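Local structure of Abbfa_003403 (Acinetobacter baumannii, 4ZXH) at residues K345-I350 and L932-V937; A209-S214 and K872-R877; P220-Q225 and N422-S427. The protein is a four-domain nonribosomal peptide synthetase that probably activates an amino acid, couples it to a donor chain and releases the product through its thioesterase domain. All blocks are in the same frame, centred on the assembly; numbering follows the deposited sequence.

How the interactions relate
From the N terminus, the chain passes 209-214 and 220-225, both in the condensation-domain loop before strand 229-235, then 345-350, 422-427, 872-877 and 932-937. Interaction 3 closes first, within the condensation domain, when 422-427 returns to 220-225. Interaction 2 closes a much longer loop at 872-877 and wholly encloses interaction 3. Interaction 1 starts inside both loops and ends beyond both, so it crosses each. Interactions 1 and 2 join the condensation domain to the adenylation domain, interaction 1 at its C-terminal subdomain and interaction 2 at core motif A8. Asp-347 to His-211 bridges interactions 1 and 2; Tyr-935 to Arg-221 and Gly-348 to Gln-225 bridge interactions 1 and 3; Val-212 packs on Arg-221 between interactions 2 and 3.

Interaction 1: residues K345-I350 and L932-V937; sequences KRDGSI and LPAYMV. With PNS (4'-phosphopantetheine), chain B.
A type I beta turn from Asp-347 to Ile-350 faces the 3-10 segment 934-936, the CA atoms of Asp-347 and Ala-934 lying 5.3 Å apart. The turn belongs to the condensation domain, and its partner carries the LPxYMVP signature (core motif A9) of the adenylation C-terminal subdomain. Asp-347 has its CG anti to the backbone N (chi1 -179°), which sends the carboxylate across to two backbone N-H groups at the start of the 3-10 turn. Tyr-935 N reaches Asp-347 OD2 at 3.2 Å from above the carboxylate plane, while Ala-934 N makes a weak bond to Asp-347 OD1. OD1 also accepts Ser-349 N through its anti lone pair, forming an Asx turn, and the Ser-349 hydroxyl from above the plane. OD2 has a further partner in His-211, so a carboxylate suits this meeting of donors, which together fix its rotation. Ala-934 is small enough for its CB to sit 3.4 Å from Asp-347 CG. Tyr-935 turns the edge of its ring at CD1 toward OD2 and sends its hydroxyl to Arg-221. Arg-346 leads the other way, to the 4'-phosphopantetheine phosphate, which lies by Ser-1008 of the carrier domain. Arg-346 NE and NH2 grip two phosphate oxygens, NE to PNS O23 at 3.0 Å and NH2 to PNS O25 at 3.1 Å, the latter at 160°.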
loop_
_atom_site.group_PDB
_atom_site.type_symbol
_atom_site.label_atom_id
_atom_site.label_comp_id
_atom_site.label_asym_id
_atom_site.label_seq_id
_atom_site.Cartn_x
_atom_site.Cartn_y
_atom_site.Cartn_z
ATOM N N LYS A 345 7.837 -10.173 -3.352
ATOM C CA LYS A 345 7.399 -9.640 -2.074
ATOM C C LYS A 345 5.897 -9.779 -1.990
ATOM O O LYS A 345 5.188 -9.196 -2.794
ATOM C CB LYS A 345 7.780 -8.170 -1.913
ATOM C CG LYS A 345 7.428 -7.608 -0.539
ATOM C CD LYS A 345 7.458 -6.088 -0.498
ATOM C CE LYS A 345 8.859 -5.543 -0.316
ATOM N NZ LYS A 345 8.797 -4.069 -0.447
ATOM N N ARG A 346 5.404 -10.549 -1.024
ATOM C CA ARG A 346 3.968 -10.709 -0.875
ATOM C C ARG A 346 3.351 -9.393 -0.402
ATOM O O ARG A 346 3.900 -8.704 0.449
ATOM C CB ARG A 346 3.649 -11.845 0.077
ATOM C CG ARG A 346 4.216 -13.190 -0.358
ATOM C CD ARG A 346 3.826 -13.607 -1.784
ATOM N NE ARG A 346 3.990 -15.057 -1.938
ATOM C CZ ARG A 346 5.167 -15.671 -2.048
ATOM N NH1 ARG A 346 6.288 -14.960 -2.043
ATOM N NH2 ARG A 346 5.232 -16.990 -2.170
ATOM N N ASP A 347 2.212 -9.049 -0.990
ATOM C CA ASP A 347 1.627 -7.730 -0.857
ATOM C C ASP A 347 0.106 -7.896 -1.036
ATOM O O ASP A 347 -0.373 -8.216 -2.114
ATOM C CB ASP A 347 2.271 -6.796 -1.901
ATOM C CG ASP A 347 1.759 -5.358 -1.848
ATOM O OD1 ASP A 347 0.598 -5.118 -1.448
ATOM O OD2 ASP A 347 2.531 -4.460 -2.263
ATOM N N GLY A 348 -0.644 -7.687 0.037
ATOM C CA GLY A 348 -2.074 -7.947 0.068
ATOM C C GLY A 348 -2.933 -7.010 -0.761
ATOM O O GLY A 348 -4.163 -7.125 -0.784
ATOM N N SER A 349 -2.282 -6.092 -1.464
ATOM C CA SER A 349 -2.982 -5.093 -2.249
ATOM C C SER A 349 -3.064 -5.473 -3.720
ATOM O O SER A 349 -3.809 -4.856 -4.479
ATOM C CB SER A 349 -2.267 -3.759 -2.128
ATOM O OG SER A 349 -1.024 -3.855 -2.791
ATOM N N ILE A 350 -2.241 -6.441 -4.122
ATOM C CA ILE A 350 -2.143 -6.836 -5.519
ATOM C C ILE A 350 -2.078 -8.339 -5.657
ATOM O O ILE A 350 -1.616 -9.043 -4.765
ATOM C CB ILE A 350 -0.888 -6.250 -6.222
ATOM C CG1 ILE A 350 0.398 -6.740 -5.531
ATOM C CG2 ILE A 350 -0.954 -4.738 -6.266
ATOM C CD1 ILE A 350 1.681 -6.317 -6.213
ATOM N N LEU A 932 -1.285 0.877 4.192
ATOM C CA LEU A 932 -0.711 1.063 2.879
ATOM C C LEU A 932 -0.457 -0.257 2.166
ATOM O O LEU A 932 -0.274 -1.291 2.817
ATOM C CB LEU A 932 0.582 1.845 3.012
ATOM C CG LEU A 932 0.354 3.320 3.318
ATOM C CD1 LEU A 932 1.675 4.017 3.501
ATOM C CD2 LEU A 932 -0.414 3.952 2.171
ATOM N N PRO A 933 -0.456 -0.232 0.825
ATOM C CA PRO A 933 0.087 -1.387 0.101
ATOM C C PRO A 933 1.523 -1.563 0.522
ATOM O O PRO A 933 2.169 -0.566 0.851
ATOM C CB PRO A 933 -0.012 -0.985 -1.372
ATOM C CG PRO A 933 -1.061 0.045 -1.402
ATOM C CD PRO A 933 -1.029 0.773 -0.080
ATOM N N ALA A 934 2.015 -2.793 0.508
ATOM C CA ALA A 934 3.349 -3.086 0.995
ATOM C C ALA A 934 4.417 -2.280 0.267
ATOM O O ALA A 934 5.392 -1.846 0.878
ATOM C CB ALA A 934 3.633 -4.553 0.874
ATOM N N TYR A 935 4.241 -2.066 -1.031
ATOM C CA TYR A 935 5.273 -1.369 -1.783
ATOM C C TYR A 935 5.315 0.119 -1.453
ATOM O O TYR A 935 6.261 0.799 -1.821
ATOM C CB TYR A 935 5.097 -1.578 -3.297
ATOM C CG TYR A 935 3.842 -1.008 -3.924
ATOM C CD1 TYR A 935 2.690 -1.787 -4.064
ATOM C CD2 TYR A 935 3.817 0.295 -4.419
ATOM C CE1 TYR A 935 1.539 -1.275 -4.661
ATOM C CE2 TYR A 935 2.671 0.813 -5.015
ATOM C CZ TYR A 935 1.535 0.024 -5.133
ATOM O OH TYR A 935 0.401 0.547 -5.716
ATOM N N MET A 936 4.315 0.621 -0.735
ATOM C CA MET A 936 4.315 2.030 -0.353
ATOM C C MET A 936 4.738 2.279 1.113
ATOM O O MET A 936 4.624 3.399 1.622
ATOM C CB MET A 936 2.934 2.626 -0.633
ATOM C CG MET A 936 2.654 2.677 -2.126
ATOM S SD MET A 936 1.005 3.181 -2.628
ATOM C CE MET A 936 1.052 4.923 -2.208
ATOM N N VAL A 937 5.234 1.242 1.783
ATOM C CA VAL A 937 5.677 1.380 3.166
ATOM C C VAL A 937 7.151 1.743 3.247
ATOM O O VAL A 937 7.995 0.962 2.804
ATOM C CB VAL A 937 5.471 0.098 3.963
ATOM C CG1 VAL A 937 6.069 0.261 5.370
ATOM C CG2 VAL A 937 4.003 -0.257 4.012
HETATM O O23 PNS B . 1.105 -15.746 -2.225
HETATM P P24 PNS B . 1.049 -17.247 -2.335
HETATM O O25 PNS B . 2.342 -18.016 -2.311
HETATM O O27 PNS B . 0.327 -17.537 -3.749
HETATM C C28 PNS B . -0.948 -16.972 -4.039
HETATM C C29 PNS B . -1.404 -17.466 -5.400
HETATM C C30 PNS B . -1.417 -18.992 -5.303
HETATM C C31 PNS B . -0.414 -16.996 -6.467
HETATM C C32 PNS B . -2.788 -16.880 -5.718
HETATM O O33 PNS B . -2.746 -15.482 -5.389
HETATM C C34 PNS B . -3.152 -17.113 -7.172
HETATM O O35 PNS B . -3.271 -18.242 -7.646
HETATM N N36 PNS B . -3.359 -16.056 -7.945
HETATM C C37 PNS B . -3.710 -16.175 -9.351
HETATM C C38 PNS B . -5.065 -15.497 -9.548
HETATM C C39 PNS B . -5.825 -16.199 -10.631
HETATM O O40 PNS B . -5.762 -17.414 -10.753
HETATM N N41 PNS B . -6.536 -15.389 -11.402
HETATM C C42 PNS B . -7.378 -15.737 -12.521
HETATM C C43 PNS B . -7.614 -14.383 -13.159
HETATM S S44 PNS B . -6.445 -14.213 -14.514
#

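Interaction 2: residues A209-S214 and K872-R877; sequences APHVHS and KIRGFR
Phe-876 gives up the most surface here, its ring pushed into the bend of 209-214. Its CG sits between the backbone N and the carbonyl carbon (chi1 54°), a crowded position that swings the ring across toward Val-212 and His-211. Val-212 CG1 lies over one face in a CH-pi contact, 4.1 Å from the ring centroid, and Ile-873 CB of its own segment lies over the opposite face, toward the rim. The His-211 CB comes to Phe-876 CE2 at 3.8 Å. A large flat apolar residue suits a place lined by methyl and methylene groups, and beyond them the ring also meets that of Tyr-935. The sequence KIRGFR of 872-877 belongs to core motif A8 of the adenylation domain, so this loop-to-loop packing brings that motif against the condensation domain. Ser-214 lies at the other end of Phe-876: its OG, beside its own backbone N, rests 3.4 Å from Phe-876 CA, and its CB meets Arg-877 CG at 3.8 Å. A small residue fits so close to the backbone, while the poorly ordered Arg-877 tip is modelled in a salt bridge with Glu-879. Gly-875 adopts a positive phi (97°), a conformation that glycine takes readily, and its O touches Pro-210 CB at 3.5 Å. His-211 has CG anti to the backbone N and directs NE2 to Asp-347. That acidic partner may favour a charged imidazole, whereas the nearby guanidinium probably opposes it: Arg-874 NH2 stands over one face of the ring, offset toward the rim, 4.3 Å from His-211 ND1.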
loop_
_atom_site.group_PDB
_atom_site.type_symbol
_atom_site.label_atom_id
_atom_site.label_comp_id
_atom_site.label_asym_id
_atom_site.label_seq_id
_atom_site.Cartn_x
_atom_site.Cartn_y
_atom_site.Cartn_z
ATOM N N ALA A 209 10.605 -8.743 -13.728
ATOM C CA ALA A 209 9.242 -8.221 -13.791
ATOM C C ALA A 209 9.038 -7.183 -12.714
ATOM O O ALA A 209 9.515 -7.353 -11.589
ATOM C CB ALA A 209 8.229 -9.338 -13.639
ATOM N N PRO A 210 8.323 -6.103 -13.039
ATOM C CA PRO A 210 8.007 -5.175 -11.953
ATOM C C PRO A 210 7.025 -5.801 -10.948
ATOM O O PRO A 210 6.226 -6.681 -11.260
ATOM C CB PRO A 210 7.373 -3.991 -12.678
ATOM C CG PRO A 210 6.712 -4.613 -13.828
ATOM C CD PRO A 210 7.603 -5.761 -14.273
ATOM N N HIS A 211 7.120 -5.327 -9.724
ATOM C CA HIS A 211 6.243 -5.726 -8.652
ATOM C C HIS A 211 4.800 -5.365 -8.971
ATOM O O HIS A 211 3.889 -6.152 -8.710
ATOM C CB HIS A 211 6.713 -5.052 -7.366
ATOM C CG HIS A 211 5.846 -5.312 -6.182
ATOM N ND1 HIS A 211 6.005 -6.421 -5.376
ATOM C CD2 HIS A 211 4.828 -4.593 -5.648
ATOM C CE1 HIS A 211 5.118 -6.372 -4.396
ATOM N NE2 HIS A 211 4.390 -5.276 -4.541
ATOM N N VAL A 212 4.598 -4.182 -9.547
ATOM C CA VAL A 212 3.261 -3.698 -9.894
ATOM C C VAL A 212 3.348 -2.802 -11.135
ATOM O O VAL A 212 4.386 -2.179 -11.398
ATOM C CB VAL A 212 2.604 -2.937 -8.704
ATOM C CG1 VAL A 212 3.448 -1.754 -8.263
ATOM C CG2 VAL A 212 1.232 -2.462 -9.058
ATOM N N HIS A 213 2.272 -2.760 -11.917
ATOM C CA HIS A 213 2.216 -1.919 -13.107
ATOM C C HIS A 213 2.179 -0.460 -12.709
ATOM O O HIS A 213 1.972 -0.136 -11.549
ATOM C CB HIS A 213 0.989 -2.240 -13.939
ATOM C CG HIS A 213 -0.293 -1.900 -13.248
ATOM N ND1 HIS A 213 -0.775 -0.610 -13.163
ATOM C CD2 HIS A 213 -1.178 -2.677 -12.582
ATOM C CE1 HIS A 213 -1.910 -0.612 -12.489
ATOM N NE2 HIS A 213 -2.175 -1.853 -12.121
ATOM N N SER A 214 2.326 0.428 -13.680
ATOM C CA SER A 214 2.390 1.848 -13.370
ATOM C C SER A 214 1.337 2.601 -14.150
ATOM O O SER A 214 1.582 3.699 -14.646
ATOM C CB SER A 214 3.777 2.408 -13.672
ATOM O OG SER A 214 4.793 1.558 -13.158
ATOM N N LYS A 872 10.115 6.919 -9.492
ATOM C CA LYS A 872 10.370 5.541 -9.923
ATOM C C LYS A 872 11.247 4.766 -8.933
ATOM O O LYS A 872 12.389 5.155 -8.673
ATOM C CB LYS A 872 11.024 5.523 -11.307
ATOM N N ILE A 873 10.700 3.676 -8.386
ATOM C CA ILE A 873 11.423 2.766 -7.498
ATOM C C ILE A 873 11.824 1.497 -8.260
ATOM O O ILE A 873 12.407 1.568 -9.343
ATOM C CB ILE A 873 10.572 2.395 -6.258
ATOM C CG1 ILE A 873 9.958 3.643 -5.669
ATOM C CG2 ILE A 873 11.416 1.791 -5.119
ATOM C CD1 ILE A 873 10.901 4.340 -4.743
ATOM N N ARG A 874 11.492 0.338 -7.713
ATOM C CA ARG A 874 12.010 -0.918 -8.227
ATOM C C ARG A 874 11.230 -1.323 -9.484
ATOM O O ARG A 874 10.681 -2.436 -9.557
ATOM C CB ARG A 874 11.935 -2.022 -7.142
ATOM C CG ARG A 874 12.549 -1.670 -5.739
ATOM C CD ARG A 874 12.415 -2.840 -4.695
ATOM N NE ARG A 874 11.086 -2.997 -4.057
ATOM C CZ ARG A 874 10.233 -4.021 -4.248
ATOM N NH1 ARG A 874 10.537 -5.025 -5.074
ATOM N NH2 ARG A 874 9.060 -4.041 -3.607
ATOM N N GLY A 875 11.161 -0.404 -10.453
ATOM C CA GLY A 875 10.497 -0.658 -11.724
ATOM C C GLY A 875 9.059 -0.174 -11.866
ATOM O O GLY A 875 8.337 -0.589 -12.790
ATOM N N PHE A 876 8.645 0.704 -10.957
ATOM C CA PHE A 876 7.276 1.226 -10.909
ATOM C C PHE A 876 7.276 2.589 -10.240
ATOM O O PHE A 876 8.280 2.996 -9.678
ATOM C CB PHE A 876 6.335 0.280 -10.157
ATOM C CG PHE A 876 6.805 -0.071 -8.774
ATOM C CD1 PHE A 876 6.416 0.684 -7.681
ATOM C CD2 PHE A 876 7.636 -1.169 -8.568
ATOM C CE1 PHE A 876 6.854 0.349 -6.419
ATOM C CE2 PHE A 876 8.075 -1.511 -7.304
ATOM C CZ PHE A 876 7.691 -0.754 -6.233
ATOM N N ARG A 877 6.157 3.299 -10.293
ATOM C CA ARG A 877 6.139 4.645 -9.745
ATOM C C ARG A 877 5.222 4.734 -8.522
ATOM O O ARG A 877 4.315 3.930 -8.361
ATOM C CB ARG A 877 5.732 5.652 -10.820
ATOM C CG ARG A 877 4.344 5.449 -11.395
ATOM C CD ARG A 877 4.034 6.528 -12.429
ATOM N NE ARG A 877 4.043 7.861 -11.819
ATOM C CZ ARG A 877 3.004 8.418 -11.201
ATOM N NH1 ARG A 877 1.848 7.764 -11.111
ATOM N NH2 ARG A 877 3.126 9.633 -10.674
#

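Interaction 3: residues P220-Q225 and N422-S427; sequences PRPAVQ and NTDLFS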
loop_
_atom_site.group_PDB
_atom_site.type_symbol
_atom_site.label_atom_id
_atom_site.label_comp_id
_atom_site.label_asym_id
_atom_site.label_seq_id
_atom_site.Cartn_x
_atom_site.Cartn_y
_atom_site.Cartn_z
ATOM N N PRO A 220 -6.552 5.964 -4.637
ATOM C CA PRO A 220 -5.424 5.287 -3.986
ATOM C C PRO A 220 -5.692 3.797 -3.732
ATOM O O PRO A 220 -6.776 3.408 -3.277
ATOM C CB PRO A 220 -5.277 6.051 -2.665
ATOM C CG PRO A 220 -6.618 6.656 -2.422
ATOM C CD PRO A 220 -7.144 7.002 -3.777
ATOM N N ARG A 221 -4.703 2.967 -4.031
ATOM C CA ARG A 221 -4.848 1.530 -3.867
ATOM C C ARG A 221 -5.017 1.145 -2.385
ATOM O O ARG A 221 -4.206 1.528 -1.532
ATOM C CB ARG A 221 -3.640 0.812 -4.478
ATOM C CG ARG A 221 -3.834 -0.668 -4.612
ATOM C CD ARG A 221 -2.540 -1.370 -4.979
ATOM N NE ARG A 221 -2.056 -0.936 -6.279
ATOM C CZ ARG A 221 -2.446 -1.472 -7.429
ATOM N NH1 ARG A 221 -1.954 -1.005 -8.564
ATOM N NH2 ARG A 221 -3.333 -2.463 -7.441
ATOM N N PRO A 222 -6.078 0.390 -2.070
ATOM C CA PRO A 222 -6.324 -0.087 -0.698
ATOM C C PRO A 222 -5.240 -1.034 -0.215
ATOM O O PRO A 222 -4.649 -1.756 -1.023
ATOM C CB PRO A 222 -7.665 -0.819 -0.803
ATOM C CG PRO A 222 -8.301 -0.261 -2.035
ATOM C CD PRO A 222 -7.174 0.036 -2.984
ATOM N N ALA A 223 -4.993 -1.044 1.092
ATOM C CA ALA A 223 -3.933 -1.878 1.640
ATOM C C ALA A 223 -4.221 -3.363 1.410
ATOM O O ALA A 223 -3.307 -4.140 1.119
ATOM C CB ALA A 223 -3.743 -1.583 3.115
ATOM N N VAL A 224 -5.483 -3.759 1.530
ATOM C CA VAL A 224 -5.852 -5.152 1.260
ATOM C C VAL A 224 -6.965 -5.256 0.201
ATOM O O VAL A 224 -8.033 -4.670 0.331
ATOM C CB VAL A 224 -6.275 -5.890 2.563
ATOM C CG1 VAL A 224 -6.619 -7.308 2.269
ATOM C CG2 VAL A 224 -5.153 -5.864 3.566
ATOM N N GLN A 225 -6.658 -5.988 -0.858
ATOM C CA GLN A 225 -7.506 -6.199 -2.031
ATOM C C GLN A 225 -8.918 -6.676 -1.661
ATOM O O GLN A 225 -9.044 -7.686 -0.982
ATOM C CB GLN A 225 -6.804 -7.225 -2.926
ATOM C CG GLN A 225 -7.241 -7.340 -4.362
ATOM C CD GLN A 225 -6.394 -8.380 -5.073
ATOM O OE1 GLN A 225 -5.538 -9.011 -4.438
ATOM N NE2 GLN A 225 -6.629 -8.579 -6.387
ATOM N N ASN A 422 -11.307 -3.028 -11.666
ATOM C CA ASN A 422 -11.439 -2.904 -10.220
ATOM C C ASN A 422 -11.941 -1.504 -9.843
ATOM O O ASN A 422 -11.243 -0.516 -10.086
ATOM C CB ASN A 422 -10.073 -3.209 -9.598
ATOM C CG ASN A 422 -10.082 -3.216 -8.090
ATOM O OD1 ASN A 422 -10.758 -2.412 -7.436
ATOM N ND2 ASN A 422 -9.293 -4.117 -7.518
ATOM N N THR A 423 -13.130 -1.412 -9.246
ATOM C CA THR A 423 -13.752 -0.111 -8.956
ATOM C C THR A 423 -13.172 0.644 -7.743
ATOM O O THR A 423 -13.663 1.716 -7.379
ATOM C CB THR A 423 -15.268 -0.248 -8.722
ATOM O OG1 THR A 423 -15.514 -1.155 -7.639
ATOM C CG2 THR A 423 -15.937 -0.750 -9.945
ATOM N N ASP A 424 -12.147 0.092 -7.111
ATOM C CA ASP A 424 -11.442 0.835 -6.067
ATOM C C ASP A 424 -10.234 1.559 -6.663
ATOM O O ASP A 424 -9.626 2.411 -6.025
ATOM C CB ASP A 424 -11.000 -0.088 -4.923
ATOM C CG ASP A 424 -12.153 -0.487 -4.003
ATOM O OD1 ASP A 424 -13.258 0.088 -4.109
ATOM O OD2 ASP A 424 -11.945 -1.377 -3.149
ATOM N N LEU A 425 -9.907 1.224 -7.903
ATOM C CA LEU A 425 -8.783 1.833 -8.589
ATOM C C LEU A 425 -9.225 2.748 -9.734
ATOM O O LEU A 425 -8.640 3.813 -9.953
ATOM C CB LEU A 425 -7.859 0.746 -9.122
ATOM C CG LEU A 425 -7.497 -0.296 -8.069
ATOM C CD1 LEU A 425 -6.456 -1.255 -8.615
ATOM C CD2 LEU A 425 -7.012 0.372 -6.797
ATOM N N PHE A 426 -10.261 2.332 -10.456
ATOM C CA PHE A 426 -10.686 3.051 -11.649
ATOM C C PHE A 426 -12.136 3.522 -11.604
ATOM O O PHE A 426 -13.013 2.869 -11.022
ATOM C CB PHE A 426 -10.468 2.168 -12.869
ATOM C CG PHE A 426 -9.041 1.780 -13.071
ATOM C CD1 PHE A 426 -8.096 2.738 -13.416
ATOM C CD2 PHE A 426 -8.632 0.472 -12.898
ATOM C CE1 PHE A 426 -6.755 2.393 -13.598
ATOM C CE2 PHE A 426 -7.300 0.110 -13.083
ATOM C CZ PHE A 426 -6.363 1.072 -13.436
ATOM N N SER A 427 -12.379 4.671 -12.219
ATOM C CA SER A 427 -13.728 5.201 -12.345
ATOM C C SER A 427 -14.410 4.594 -13.575
ATOM O O SER A 427 -13.744 4.007 -14.432
ATOM C CB SER A 427 -13.689 6.724 -12.450
ATOM O OG SER A 427 -13.121 7.129 -13.693
#
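Leu-425 spreads its two methyls over the Arg-221 chain and against CD of Pro-222. CD2 touches Pro-222 CD at 3.8 Å and lies the same 3.8 Å from Arg-221 CA, while CD1 approaches the guanidinium at Arg-221 NH2 (3.5 Å). The contact lies within the condensation domain, where the turn leaving strand 414-422 for helix 428-447 packs on the proline-rich loop before strand 229-235, which pairs antiparallel with 414-422. A branched aliphatic residue suits the junction because one methyl fills the corner between the proline ring and the base of the arginine, and the other reaches its guanidinium. Arg-221 extends with CG anti to the backbone N (chi1 -168°) and bends at chi3; its charged end is held by a salt bridge to Asp-402 and by the Tyr-935 hydroxyl. Further along, Pro-222 CG rests on Asp-424, 4.0 Å from its CB and equally near OD2. The partner turn is shaped by Asn-422, whose backbone O accepts both Leu-425 N and Phe-426 N. Its side chain closes an Asx turn: Asp-424 N donates to Asn-422 OD1 at 2.9 Å and 160°, in the plane of the amide carbonyl.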